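Local coordinates for BZLF1 trans-activator protein (Human herpesvirus 4, PDB 2C9L), which binds DNA as a bZIP homodimer and switches Epstein-Barr virus from latency to the lytic cycle, recognising methylated CpG marks in the viral genome, at a contact of chain A with DNA and the interface of chains A and B. Residues are numbered along the deposited sequence; one frame, centred on the assembly and turned at random. Chains: chain A/B, BZLF1 trans-activator protein.

Contact 1: a contact of chain A with DNA. Residues chain A 9-10, 12-13, 17. With nucleotides of chain D; nucleotides of chain C.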
loop_
_atom_site.group_PDB
_atom_site.type_symbol
_atom_site.label_atom_id
_atom_site.label_comp_id
_atom_site.label_asym_id
_atom_site.label_seq_id
_atom_site.Cartn_x
_atom_site.Cartn_y
_atom_site.Cartn_z
ATOM N N ASN A 9 18.339 -24.385 -3.634
ATOM C CA ASN A 9 16.971 -24.084 -3.225
ATOM C C ASN A 9 16.984 -23.384 -1.871
ATOM O O ASN A 9 16.132 -22.542 -1.589
ATOM C CB ASN A 9 16.119 -25.353 -3.150
ATOM C CG ASN A 9 14.648 -25.048 -2.913
ATOM O OD1 ASN A 9 14.091 -25.383 -1.870
ATOM N ND2 ASN A 9 14.019 -24.400 -3.879
ATOM N N ARG A 10 17.960 -23.732 -1.038
ATOM C CA ARG A 10 18.086 -23.110 0.270
ATOM C C ARG A 10 18.387 -21.615 0.066
ATOM O O ARG A 10 17.937 -20.768 0.832
ATOM C CB ARG A 10 19.211 -23.773 1.057
ATOM C CG ARG A 10 19.251 -23.405 2.527
ATOM C CD ARG A 10 20.534 -23.945 3.153
ATOM N NE ARG A 10 20.675 -25.379 2.913
ATOM C CZ ARG A 10 21.821 -25.992 2.635
ATOM N NH1 ARG A 10 22.954 -25.301 2.551
ATOM N NH2 ARG A 10 21.832 -27.303 2.444
ATOM N N ALA A 12 17.457 -19.834 -2.692
ATOM C CA ALA A 12 16.236 -19.248 -3.251
ATOM C C ALA A 12 15.142 -19.028 -2.206
ATOM O O ALA A 12 14.410 -18.048 -2.295
ATOM C CB ALA A 12 15.712 -20.102 -4.389
ATOM N N ALA A 13 15.024 -19.921 -1.220
ATOM C CA ALA A 13 14.014 -19.737 -0.175
ATOM C C ALA A 13 14.384 -18.514 0.654
ATOM O O ALA A 13 13.513 -17.711 0.988
ATOM C CB ALA A 13 13.908 -20.958 0.724
ATOM N N ARG A 17 11.880 -15.345 0.932
ATOM C CA ARG A 17 11.398 -14.866 2.217
ATOM C C ARG A 17 11.770 -13.404 2.452
ATOM O O ARG A 17 10.960 -12.629 2.963
ATOM C CB ARG A 17 11.952 -15.732 3.351
ATOM C CG ARG A 17 11.084 -16.934 3.682
ATOM C CD ARG A 17 11.720 -17.808 4.744
ATOM N NE ARG A 17 12.750 -18.677 4.185
ATOM C CZ ARG A 17 14.039 -18.621 4.502
ATOM N NH1 ARG A 17 14.480 -17.731 5.380
ATOM N NH2 ARG A 17 14.886 -19.471 3.945
ATOM P P DA D 9 15.723 -16.311 9.235
ATOM O OP1 DA D 9 17.095 -15.842 9.543
ATOM O OP2 DA D 9 14.938 -15.629 8.193
ATOM O "O5'" DA D 9 15.751 -17.866 8.875
ATOM C "C5'" DA D 9 16.394 -18.733 9.792
ATOM C "C4'" DA D 9 16.392 -20.182 9.357
ATOM O "O4'" DA D 9 15.088 -20.800 9.541
ATOM C "C3'" DA D 9 16.723 -20.438 7.883
ATOM O "O3'" DA D 9 17.535 -21.598 7.787
ATOM C "C2'" DA D 9 15.362 -20.580 7.200
ATOM C "C1'" DA D 9 14.592 -21.285 8.283
ATOM N N9 DA D 9 13.132 -21.224 8.257
ATOM C C8 DA D 9 12.356 -20.129 8.006
ATOM N N7 DA D 9 11.068 -20.371 8.039
ATOM C C5 DA D 9 10.990 -21.726 8.335
ATOM C C6 DA D 9 9.895 -22.597 8.520
ATOM N N6 DA D 9 8.614 -22.217 8.437
ATOM N N1 DA D 9 10.162 -23.891 8.805
ATOM C C2 DA D 9 11.442 -24.280 8.901
ATOM N N3 DA D 9 12.559 -23.551 8.753
ATOM C C4 DA D 9 12.257 -22.268 8.469
ATOM P P DC D 10 18.350 -21.908 6.435
ATOM O OP1 DC D 10 19.789 -21.932 6.806
ATOM O OP2 DC D 10 17.913 -21.063 5.331
ATOM O "O5'" DC D 10 17.867 -23.397 6.123
ATOM C "C5'" DC D 10 18.037 -24.370 7.150
ATOM C "C4'" DC D 10 17.410 -25.710 6.817
ATOM O "O4'" DC D 10 15.952 -25.668 6.945
ATOM C "C3'" DC D 10 17.654 -26.185 5.378
ATOM O "O3'" DC D 10 17.966 -27.582 5.380
ATOM C "C2'" DC D 10 16.390 -25.771 4.615
ATOM C "C1'" DC D 10 15.329 -25.962 5.673
ATOM N N1 DC D 10 14.056 -25.223 5.539
ATOM C C2 DC D 10 12.831 -25.893 5.762
ATOM O O2 DC D 10 12.830 -27.082 6.095
ATOM N N3 DC D 10 11.675 -25.222 5.608
ATOM C C4 DC D 10 11.692 -23.946 5.264
ATOM N N4 DC D 10 10.501 -23.325 5.139
ATOM C C5 DC D 10 12.916 -23.242 5.033
ATOM C C6 DC D 10 14.059 -23.917 5.184
ATOM P P DT D 11 18.400 -28.310 4.018
ATOM O OP1 DT D 11 19.288 -29.396 4.470
ATOM O OP2 DT D 11 18.855 -27.354 3.001
ATOM O "O5'" DT D 11 17.043 -28.952 3.490
ATOM C "C5'" DT D 11 16.295 -29.680 4.449
ATOM C "C4'" DT D 11 15.020 -30.297 3.917
ATOM O "O4'" DT D 11 13.929 -29.339 3.960
ATOM C "C3'" DT D 11 15.042 -30.751 2.463
ATOM O "O3'" DT D 11 14.584 -32.086 2.335
ATOM C "C2'" DT D 11 14.347 -29.647 1.666
ATOM C "C1'" DT D 11 13.327 -29.173 2.661
ATOM N N1 DT D 11 12.816 -27.792 2.498
ATOM C C2 DT D 11 11.464 -27.493 2.684
ATOM O O2 DT D 11 10.638 -28.297 3.032
ATOM N N3 DT D 11 11.125 -26.182 2.444
ATOM C C4 DT D 11 11.978 -25.164 2.070
ATOM O O4 DT D 11 11.538 -24.030 1.902
ATOM C C5 DT D 11 13.379 -25.552 1.910
ATOM C C7 DT D 11 14.390 -24.521 1.502
ATOM C C6 DT D 11 13.706 -26.823 2.132
ATOM P P DC D 12 14.698 -32.827 0.925
ATOM O OP1 DC D 12 14.946 -34.255 1.276
ATOM O OP2 DC D 12 15.616 -32.131 0.025
ATOM O "O5'" DC D 12 13.208 -32.680 0.381
ATOM C "C5'" DC D 12 12.159 -32.981 1.292
ATOM C "C4'" DC D 12 10.781 -32.821 0.689
ATOM O "O4'" DC D 12 10.357 -31.429 0.651
ATOM C "C3'" DC D 12 10.640 -33.302 -0.754
ATOM O "O3'" DC D 12 9.374 -33.942 -0.895
ATOM C "C2'" DC D 12 10.800 -32.034 -1.595
ATOM C "C1'" DC D 12 10.126 -31.014 -0.702
ATOM N N1 DC D 12 10.494 -29.598 -0.853
ATOM C C2 DC D 12 9.488 -28.624 -0.734
ATOM O O2 DC D 12 8.338 -28.993 -0.511
ATOM N N3 DC D 12 9.810 -27.304 -0.871
ATOM C C4 DC D 12 11.073 -26.954 -1.114
ATOM N N4 DC D 12 11.341 -25.637 -1.243
ATOM C C5 DC D 12 12.120 -27.934 -1.238
ATOM C C6 DC D 12 11.783 -29.229 -1.108
ATOM P P DA D 13 9.128 -34.973 -2.103
ATOM O OP1 DA D 13 8.482 -36.168 -1.489
ATOM O OP2 DA D 13 10.357 -35.124 -2.921
ATOM O "O5'" DA D 13 8.071 -34.201 -3.004
ATOM C "C5'" DA D 13 7.024 -33.537 -2.333
ATOM C "C4'" DA D 13 6.259 -32.578 -3.220
ATOM O "O4'" DA D 13 6.881 -31.252 -3.210
ATOM C "C3'" DA D 13 6.233 -32.974 -4.699
ATOM O "O3'" DA D 13 4.915 -32.909 -5.231
ATOM C "C2'" DA D 13 7.319 -32.127 -5.361
ATOM C "C1'" DA D 13 7.219 -30.858 -4.549
ATOM N N9 DA D 13 8.378 -29.968 -4.537
ATOM C C8 DA D 13 9.679 -30.331 -4.705
ATOM N N7 DA D 13 10.524 -29.331 -4.654
ATOM C C5 DA D 13 9.720 -28.223 -4.440
ATOM C C6 DA D 13 10.007 -26.848 -4.286
ATOM N N6 DA D 13 11.235 -26.337 -4.329
ATOM N N1 DA D 13 8.966 -26.006 -4.079
ATOM C C2 DA D 13 7.728 -26.521 -4.036
ATOM N N3 DA D 13 7.334 -27.790 -4.180
ATOM C C4 DA D 13 8.388 -28.599 -4.373
ATOM P P DA C 6 14.638 -16.491 -8.046
ATOM O OP1 DA C 6 14.620 -15.002 -8.148
ATOM O OP2 DA C 6 15.408 -17.139 -6.967
ATOM O "O5'" DA C 6 13.128 -16.985 -7.916
ATOM C "C5'" DA C 6 12.151 -16.419 -8.774
ATOM C "C4'" DA C 6 10.743 -16.735 -8.315
ATOM O "O4'" DA C 6 10.464 -18.147 -8.464
ATOM C "C3'" DA C 6 10.471 -16.440 -6.840
ATOM O "O3'" DA C 6 9.132 -16.004 -6.693
ATOM C "C2'" DA C 6 10.748 -17.765 -6.140
ATOM C "C1'" DA C 6 10.278 -18.756 -7.173
ATOM N N9 DA C 6 10.986 -20.030 -7.147
ATOM C C8 DA C 6 12.343 -20.216 -7.144
ATOM N N7 DA C 6 12.707 -21.474 -7.117
ATOM C C5 DA C 6 11.503 -22.168 -7.103
ATOM C C6 DA C 6 11.204 -23.533 -7.071
ATOM N N6 DA C 6 12.124 -24.501 -7.059
ATOM N N1 DA C 6 9.903 -23.887 -7.051
ATOM C C2 DA C 6 8.974 -22.929 -7.057
ATOM N N3 DA C 6 9.129 -21.607 -7.084
ATOM C C4 DA C 6 10.436 -21.290 -7.111
ATOM P P DT C 7 8.613 -15.503 -5.268
ATOM O OP1 DT C 7 7.649 -14.410 -5.589
ATOM O OP2 DT C 7 9.750 -15.228 -4.342
ATOM O "O5'" DT C 7 7.817 -16.770 -4.704
ATOM C "C5'" DT C 7 6.746 -17.297 -5.491
ATOM C "C4'" DT C 7 6.022 -18.446 -4.823
ATOM O "O4'" DT C 7 6.774 -19.683 -4.912
ATOM C "C3'" DT C 7 5.799 -18.256 -3.319
ATOM O "O3'" DT C 7 4.607 -18.929 -2.942
ATOM C "C2'" DT C 7 6.975 -18.987 -2.680
ATOM C "C1'" DT C 7 7.034 -20.169 -3.602
ATOM N N1 DT C 7 8.213 -21.035 -3.610
ATOM C C2 DT C 7 8.030 -22.391 -3.798
ATOM O O2 DT C 7 6.939 -22.904 -3.950
ATOM N N3 DT C 7 9.185 -23.119 -3.804
ATOM C C4 DT C 7 10.474 -22.633 -3.644
ATOM O O4 DT C 7 11.409 -23.397 -3.680
ATOM C C5 DT C 7 10.585 -21.210 -3.444
ATOM C C7 DT C 7 11.943 -20.593 -3.261
ATOM C C6 DT C 7 9.460 -20.498 -3.431
HETATM O O HOH W 1 16.275 -21.451 3.228
HETATM O O HOH W 2 13.740 -17.085 -4.570
HETATM O O HOH W 3 15.133 -23.251 -6.498
#
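The phosphate oxygen OP2 of DT11 of chain D is gripped by two donors of A:Arg10, which meets it side-on through NE at 2.7 Å and NH2 at 3.0 Å. It lies within 2° of the guanidinium plane, at an edge that a bend at chi3 (-54°) turns toward the DNA backbone. A:Asn9 hydrogen-bonds to the bases: its CG is anti to the backbone N (chi1 -172°), extending the amide into the major groove between two neighbouring base pairs. Its OD1 accepts a hydrogen bond from N4 of DC12 of chain D at 2.8 Å, on a lone pair in the carbonyl plane, while ND2 donates to O4 of DT7 of chain C at 2.8 Å. These bonds at opposite ends of the amide fix its flip; that O4 also accepts from N6 of its paired DA13. Engineered A:Ala13, naturally a serine that recognises methylation, sets its CB 3.7 Å from the methyl C7 of DT11 of chain D. A:Arg17, likewise a methylation-recognition site, turns one guanidinium face toward C8 of DA9 of chain D, with NH1 3.5 Å from OP2 of that nucleotide, a long salt bridge. All five residues belong to the basic region, the part of helix 2-48 that lies in the major groove.

Contact 2: the interface of chains A and B. Residues chain A 20, 23-24, 27; chain B 20, 23-24, 27-28.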
loop_
_atom_site.group_PDB
_atom_site.type_symbol
_atom_site.label_atom_id
_atom_site.label_comp_id
_atom_site.label_asym_id
_atom_site.label_seq_id
_atom_site.Cartn_x
_atom_site.Cartn_y
_atom_site.Cartn_z
ATOM N N PHE A 20 9.627 -11.185 0.303
ATOM C CA PHE A 20 8.279 -10.949 0.808
ATOM C C PHE A 20 8.274 -9.964 1.972
ATOM O O PHE A 20 7.370 -9.140 2.081
ATOM C CB PHE A 20 7.611 -12.268 1.210
ATOM C CG PHE A 20 6.965 -12.984 0.056
ATOM C CD1 PHE A 20 5.920 -12.388 -0.647
ATOM C CD2 PHE A 20 7.405 -14.242 -0.340
ATOM C CE1 PHE A 20 5.325 -13.033 -1.728
ATOM C CE2 PHE A 20 6.816 -14.895 -1.419
ATOM C CZ PHE A 20 5.774 -14.289 -2.115
ATOM N N LEU A 23 8.633 -6.552 0.556
ATOM C CA LEU A 23 7.428 -6.188 -0.166
ATOM C C LEU A 23 6.409 -5.629 0.821
ATOM O O LEU A 23 5.757 -4.625 0.547
ATOM C CB LEU A 23 6.876 -7.412 -0.890
ATOM C CG LEU A 23 6.061 -7.194 -2.165
ATOM C CD1 LEU A 23 6.817 -6.287 -3.133
ATOM C CD2 LEU A 23 5.787 -8.558 -2.804
ATOM N N LEU A 24 6.301 -6.272 1.980
ATOM C CA LEU A 24 5.385 -5.839 3.028
ATOM C C LEU A 24 5.796 -4.483 3.605
ATOM O O LEU A 24 4.948 -3.651 3.943
ATOM C CB LEU A 24 5.353 -6.851 4.171
ATOM C CG LEU A 24 4.482 -6.389 5.342
ATOM C CD1 LEU A 24 3.015 -6.504 4.948
ATOM C CD2 LEU A 24 4.774 -7.226 6.578
ATOM N N TYR A 27 4.873 -1.726 0.820
ATOM C CA TYR A 27 3.466 -1.335 0.704
ATOM C C TYR A 27 2.936 -0.657 1.953
ATOM O O TYR A 27 1.949 0.080 1.906
ATOM C CB TYR A 27 2.607 -2.552 0.339
ATOM C CG TYR A 27 2.716 -2.901 -1.131
ATOM C CD1 TYR A 27 2.378 -1.964 -2.108
ATOM C CD2 TYR A 27 3.204 -4.138 -1.547
ATOM C CE1 TYR A 27 2.528 -2.243 -3.462
ATOM C CE2 TYR A 27 3.359 -4.429 -2.906
ATOM C CZ TYR A 27 3.019 -3.473 -3.856
ATOM O OH TYR A 27 3.180 -3.735 -5.197
ATOM N N PHE B 20 0.541 -12.762 7.839
ATOM C CA PHE B 20 1.463 -12.000 7.012
ATOM C C PHE B 20 0.881 -11.748 5.630
ATOM O O PHE B 20 0.895 -10.619 5.140
ATOM C CB PHE B 20 2.785 -12.757 6.866
ATOM C CG PHE B 20 3.767 -12.087 5.949
ATOM C CD1 PHE B 20 4.515 -11.000 6.383
ATOM C CD2 PHE B 20 3.937 -12.539 4.645
ATOM C CE1 PHE B 20 5.422 -10.370 5.530
ATOM C CE2 PHE B 20 4.840 -11.915 3.783
ATOM C CZ PHE B 20 5.584 -10.829 4.229
ATOM N N LEU B 23 -1.827 -9.191 5.911
ATOM C CA LEU B 23 -1.276 -7.854 6.114
ATOM C C LEU B 23 -0.832 -7.271 4.788
ATOM O O LEU B 23 -1.178 -6.144 4.447
ATOM C CB LEU B 23 -0.077 -7.894 7.064
ATOM C CG LEU B 23 -0.358 -7.695 8.554
ATOM C CD1 LEU B 23 0.952 -7.786 9.337
ATOM C CD2 LEU B 23 -1.017 -6.336 8.769
ATOM N N LEU B 24 -0.078 -8.061 4.036
ATOM C CA LEU B 24 0.434 -7.638 2.743
ATOM C C LEU B 24 -0.678 -7.284 1.777
ATOM O O LEU B 24 -0.612 -6.264 1.097
ATOM C CB LEU B 24 1.314 -8.732 2.133
ATOM C CG LEU B 24 1.683 -8.493 0.667
ATOM C CD1 LEU B 24 2.447 -7.186 0.528
ATOM C CD2 LEU B 24 2.513 -9.662 0.154
ATOM N N TYR B 27 -2.356 -3.875 3.013
ATOM C CA TYR B 27 -1.635 -2.656 2.659
ATOM C C TYR B 27 -1.739 -2.393 1.171
ATOM O O TYR B 27 -1.908 -1.251 0.740
ATOM C CB TYR B 27 -0.160 -2.763 3.060
ATOM C CG TYR B 27 0.069 -2.731 4.552
ATOM C CD1 TYR B 27 1.009 -3.569 5.147
ATOM C CD2 TYR B 27 -0.670 -1.880 5.374
ATOM C CE1 TYR B 27 1.203 -3.572 6.525
ATOM C CE2 TYR B 27 -0.483 -1.873 6.756
ATOM C CZ TYR B 27 0.456 -2.725 7.323
ATOM O OH TYR B 27 0.640 -2.749 8.689
ATOM N N ARG B 28 -1.663 -3.458 0.384
ATOM C CA ARG B 28 -1.737 -3.335 -1.063
ATOM C C ARG B 28 -3.070 -2.708 -1.466
ATOM O O ARG B 28 -3.124 -1.824 -2.334
ATOM C CB ARG B 28 -1.583 -4.714 -1.702
ATOM C CG ARG B 28 -0.679 -4.750 -2.918
ATOM C CD ARG B 28 -0.461 -6.185 -3.393
ATOM N NE ARG B 28 0.473 -6.252 -4.513
ATOM C CZ ARG B 28 0.802 -7.369 -5.153
ATOM N NH1 ARG B 28 0.274 -8.529 -4.786
ATOM N NH2 ARG B 28 1.656 -7.325 -6.167
#
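Hydrophobic packing dominates this start of the bZIP coiled coil, where the basic region of each of two parallel helices runs into the leucine zipper. A:Leu24 is central to the packing. Its CG is anti to the backbone N (chi1 176°), and the two methyls part company: CD2 of A:Leu24 reaches CE1 of B:Phe20 at 3.4 Å, whereas CD1 of A:Leu24 lies 3.6 Å from CA of B:Leu24. CD1 of A:Leu24 also sits at the edge of the B:Tyr27 ring, in its plane, 3.6 Å from CD1 of B:Tyr27. Leucine and phenylalanine slide past each other in opposite directions; leucine and tyrosine cross obliquely. In return, B:Leu24 places its CD1 3.8 Å from CD2 of A:Tyr27, and the CB atoms of A:Tyr27 and B:Tyr27 approach to 3.9 Å.

Edge contact with the backbone comes next. B:Phe20, with chi1 176°, directs CZ at the carbonyl O of A:Phe20, 3.3 Å away and in the ring plane; A:Phe20, at chi1 -84°, instead offers CB to the partner ring.

A CH-pi contact covers one face of A:Tyr27, where CG of B:Arg28 stands 3.9 Å from the ring centroid. The two side chains run alongside in the same direction, but B:Arg28 is poorly ordered.

Contact 3: the interface of chains A and B. Residues chain A 42, 58-61; chain B 33-34, 37.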
loop_
_atom_site.group_PDB
_atom_site.type_symbol
_atom_site.label_atom_id
_atom_site.label_comp_id
_atom_site.label_asym_id
_atom_site.label_seq_id
_atom_site.Cartn_x
_atom_site.Cartn_y
_atom_site.Cartn_z
ATOM N N ARG A 42 -6.426 17.309 -0.412
ATOM C CA ARG A 42 -7.750 17.706 0.071
ATOM C C ARG A 42 -7.684 19.088 0.727
ATOM O O ARG A 42 -8.637 19.864 0.656
ATOM C CB ARG A 42 -8.297 16.688 1.085
ATOM C CG ARG A 42 -8.802 15.375 0.473
ATOM C CD ARG A 42 -9.245 14.392 1.556
ATOM N NE ARG A 42 -9.694 13.109 1.019
ATOM C CZ ARG A 42 -10.859 12.914 0.413
ATOM N NH1 ARG A 42 -11.711 13.919 0.264
ATOM N NH2 ARG A 42 -11.178 11.711 -0.039
ATOM N N ILE A 58 -15.564 13.660 -3.112
ATOM C CA ILE A 58 -14.709 12.483 -3.107
ATOM C C ILE A 58 -14.616 11.987 -1.673
ATOM O O ILE A 58 -13.702 12.353 -0.934
ATOM C CB ILE A 58 -13.295 12.813 -3.626
ATOM C CG1 ILE A 58 -13.388 13.426 -5.025
ATOM C CG2 ILE A 58 -12.446 11.544 -3.666
ATOM C CD1 ILE A 58 -12.042 13.809 -5.621
ATOM N N PRO A 59 -15.571 11.139 -1.260
ATOM C CA PRO A 59 -15.577 10.608 0.103
ATOM C C PRO A 59 -14.246 9.993 0.511
ATOM O O PRO A 59 -13.535 9.420 -0.313
ATOM C CB PRO A 59 -16.717 9.587 0.071
ATOM C CG PRO A 59 -16.733 9.139 -1.360
ATOM C CD PRO A 59 -16.559 10.440 -2.099
ATOM N N ARG A 60 -13.912 10.129 1.788
ATOM C CA ARG A 60 -12.674 9.585 2.321
ATOM C C ARG A 60 -12.786 8.072 2.476
ATOM O O ARG A 60 -13.879 7.531 2.623
ATOM C CB ARG A 60 -12.370 10.215 3.679
ATOM C CG ARG A 60 -11.978 11.678 3.619
ATOM C CD ARG A 60 -12.057 12.312 4.998
ATOM N NE ARG A 60 -11.392 13.610 5.047
ATOM C CZ ARG A 60 -10.073 13.771 5.037
ATOM N NH1 ARG A 60 -9.276 12.713 4.984
ATOM N NH2 ARG A 60 -9.551 14.991 5.081
ATOM N N THR A 61 -11.646 7.394 2.432
ATOM C CA THR A 61 -11.603 5.945 2.582
ATOM C C THR A 61 -10.887 5.636 3.889
ATOM O O THR A 61 -10.004 6.383 4.309
ATOM C CB THR A 61 -10.828 5.283 1.413
ATOM O OG1 THR A 61 -11.618 5.344 0.221
ATOM C CG2 THR A 61 -10.503 3.828 1.724
ATOM N N ALA B 33 -6.350 1.811 -3.120
ATOM C CA ALA B 33 -7.534 2.619 -2.857
ATOM C C ALA B 33 -7.146 4.099 -2.798
ATOM O O ALA B 33 -7.764 4.934 -3.457
ATOM C CB ALA B 33 -8.189 2.188 -1.539
ATOM N N LYS B 34 -6.119 4.420 -2.014
ATOM C CA LYS B 34 -5.667 5.807 -1.884
ATOM C C LYS B 34 -5.196 6.405 -3.205
ATOM O O LYS B 34 -5.516 7.554 -3.518
ATOM C CB LYS B 34 -4.545 5.906 -0.847
ATOM C CG LYS B 34 -4.977 5.479 0.538
ATOM C CD LYS B 34 -6.227 6.233 0.966
ATOM C CE LYS B 34 -6.708 5.779 2.335
ATOM N NZ LYS B 34 -6.729 6.917 3.312
ATOM N N GLU B 37 -8.017 7.418 -5.402
ATOM C CA GLU B 37 -8.661 8.576 -4.803
ATOM C C GLU B 37 -7.838 9.822 -5.109
ATOM O O GLU B 37 -8.382 10.867 -5.463
ATOM C CB GLU B 37 -8.770 8.377 -3.289
ATOM C CG GLU B 37 -9.671 9.363 -2.572
ATOM C CD GLU B 37 -9.895 8.974 -1.121
ATOM O OE1 GLU B 37 -10.342 7.833 -0.875
ATOM O OE2 GLU B 37 -9.624 9.803 -0.228
#
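From A:Ile58 to A:Thr61 the backbone of chain A is extended, and it runs back along the coiled coil beside helix 6-48 of chain B. B:Glu37 reaches out from that helix with CG anti to the backbone N (chi1 -168°) and the chain straight beyond it, bringing its two carboxylate oxygens to different partners. OE2 of B:Glu37 forms a salt bridge and hydrogen bond with NH2 of A:Arg42 at 2.5 Å. The side chains cross at about a right angle, and the donor approaches from above the carboxylate plane, 59° out of it, although the oxygen lies near the guanidinium plane. OE1 of B:Glu37 accepts from the hydroxyl OG1 of A:Thr61 at 3.0 Å, nearly along its C-O axis. A:Arg42 is itself positioned by its own chain: its NH1 and NH2 grip the carbonyl O of A:Ile58 end-on, each at 2.8 Å, so the tail carbonyl fixes the guanidinium that faces chain B. One face of the A:Arg42 guanidinium is capped by CG of A:Arg60, 3.6 Å above its centre. The positive charge of A:Arg42 would be expected to favour an ionised B:Glu37. The folded-back tail segment thus packs against the partner helix. B:Lys34 contributes a weak bond from NZ to the carbonyl O of A:Thr61. The methyl CG2 of A:Ile58 packs against CG of B:Glu37 at 3.7 Å.

Measured between centres of their C-alpha atoms, contact 1 lies about 19 Å from contact 2 and contact 2 about 21 Å from contact 3, while contacts 1 and 3 are about 39 Å apart, so the three follow one another along the dimer. Helix 2-48 of chain A runs through all of them, giving DNA-binding residues to contact 1, basic-region and zipper residues to contact 2 and an arginine to contact 3; helix 6-48 of chain B joins contacts 2 and 3. Pairing at contact 2 therefore plausibly sets how the basic regions diverge toward DNA, while the folded-back tail of contact 3 may add to dimerization further along the coiled coil.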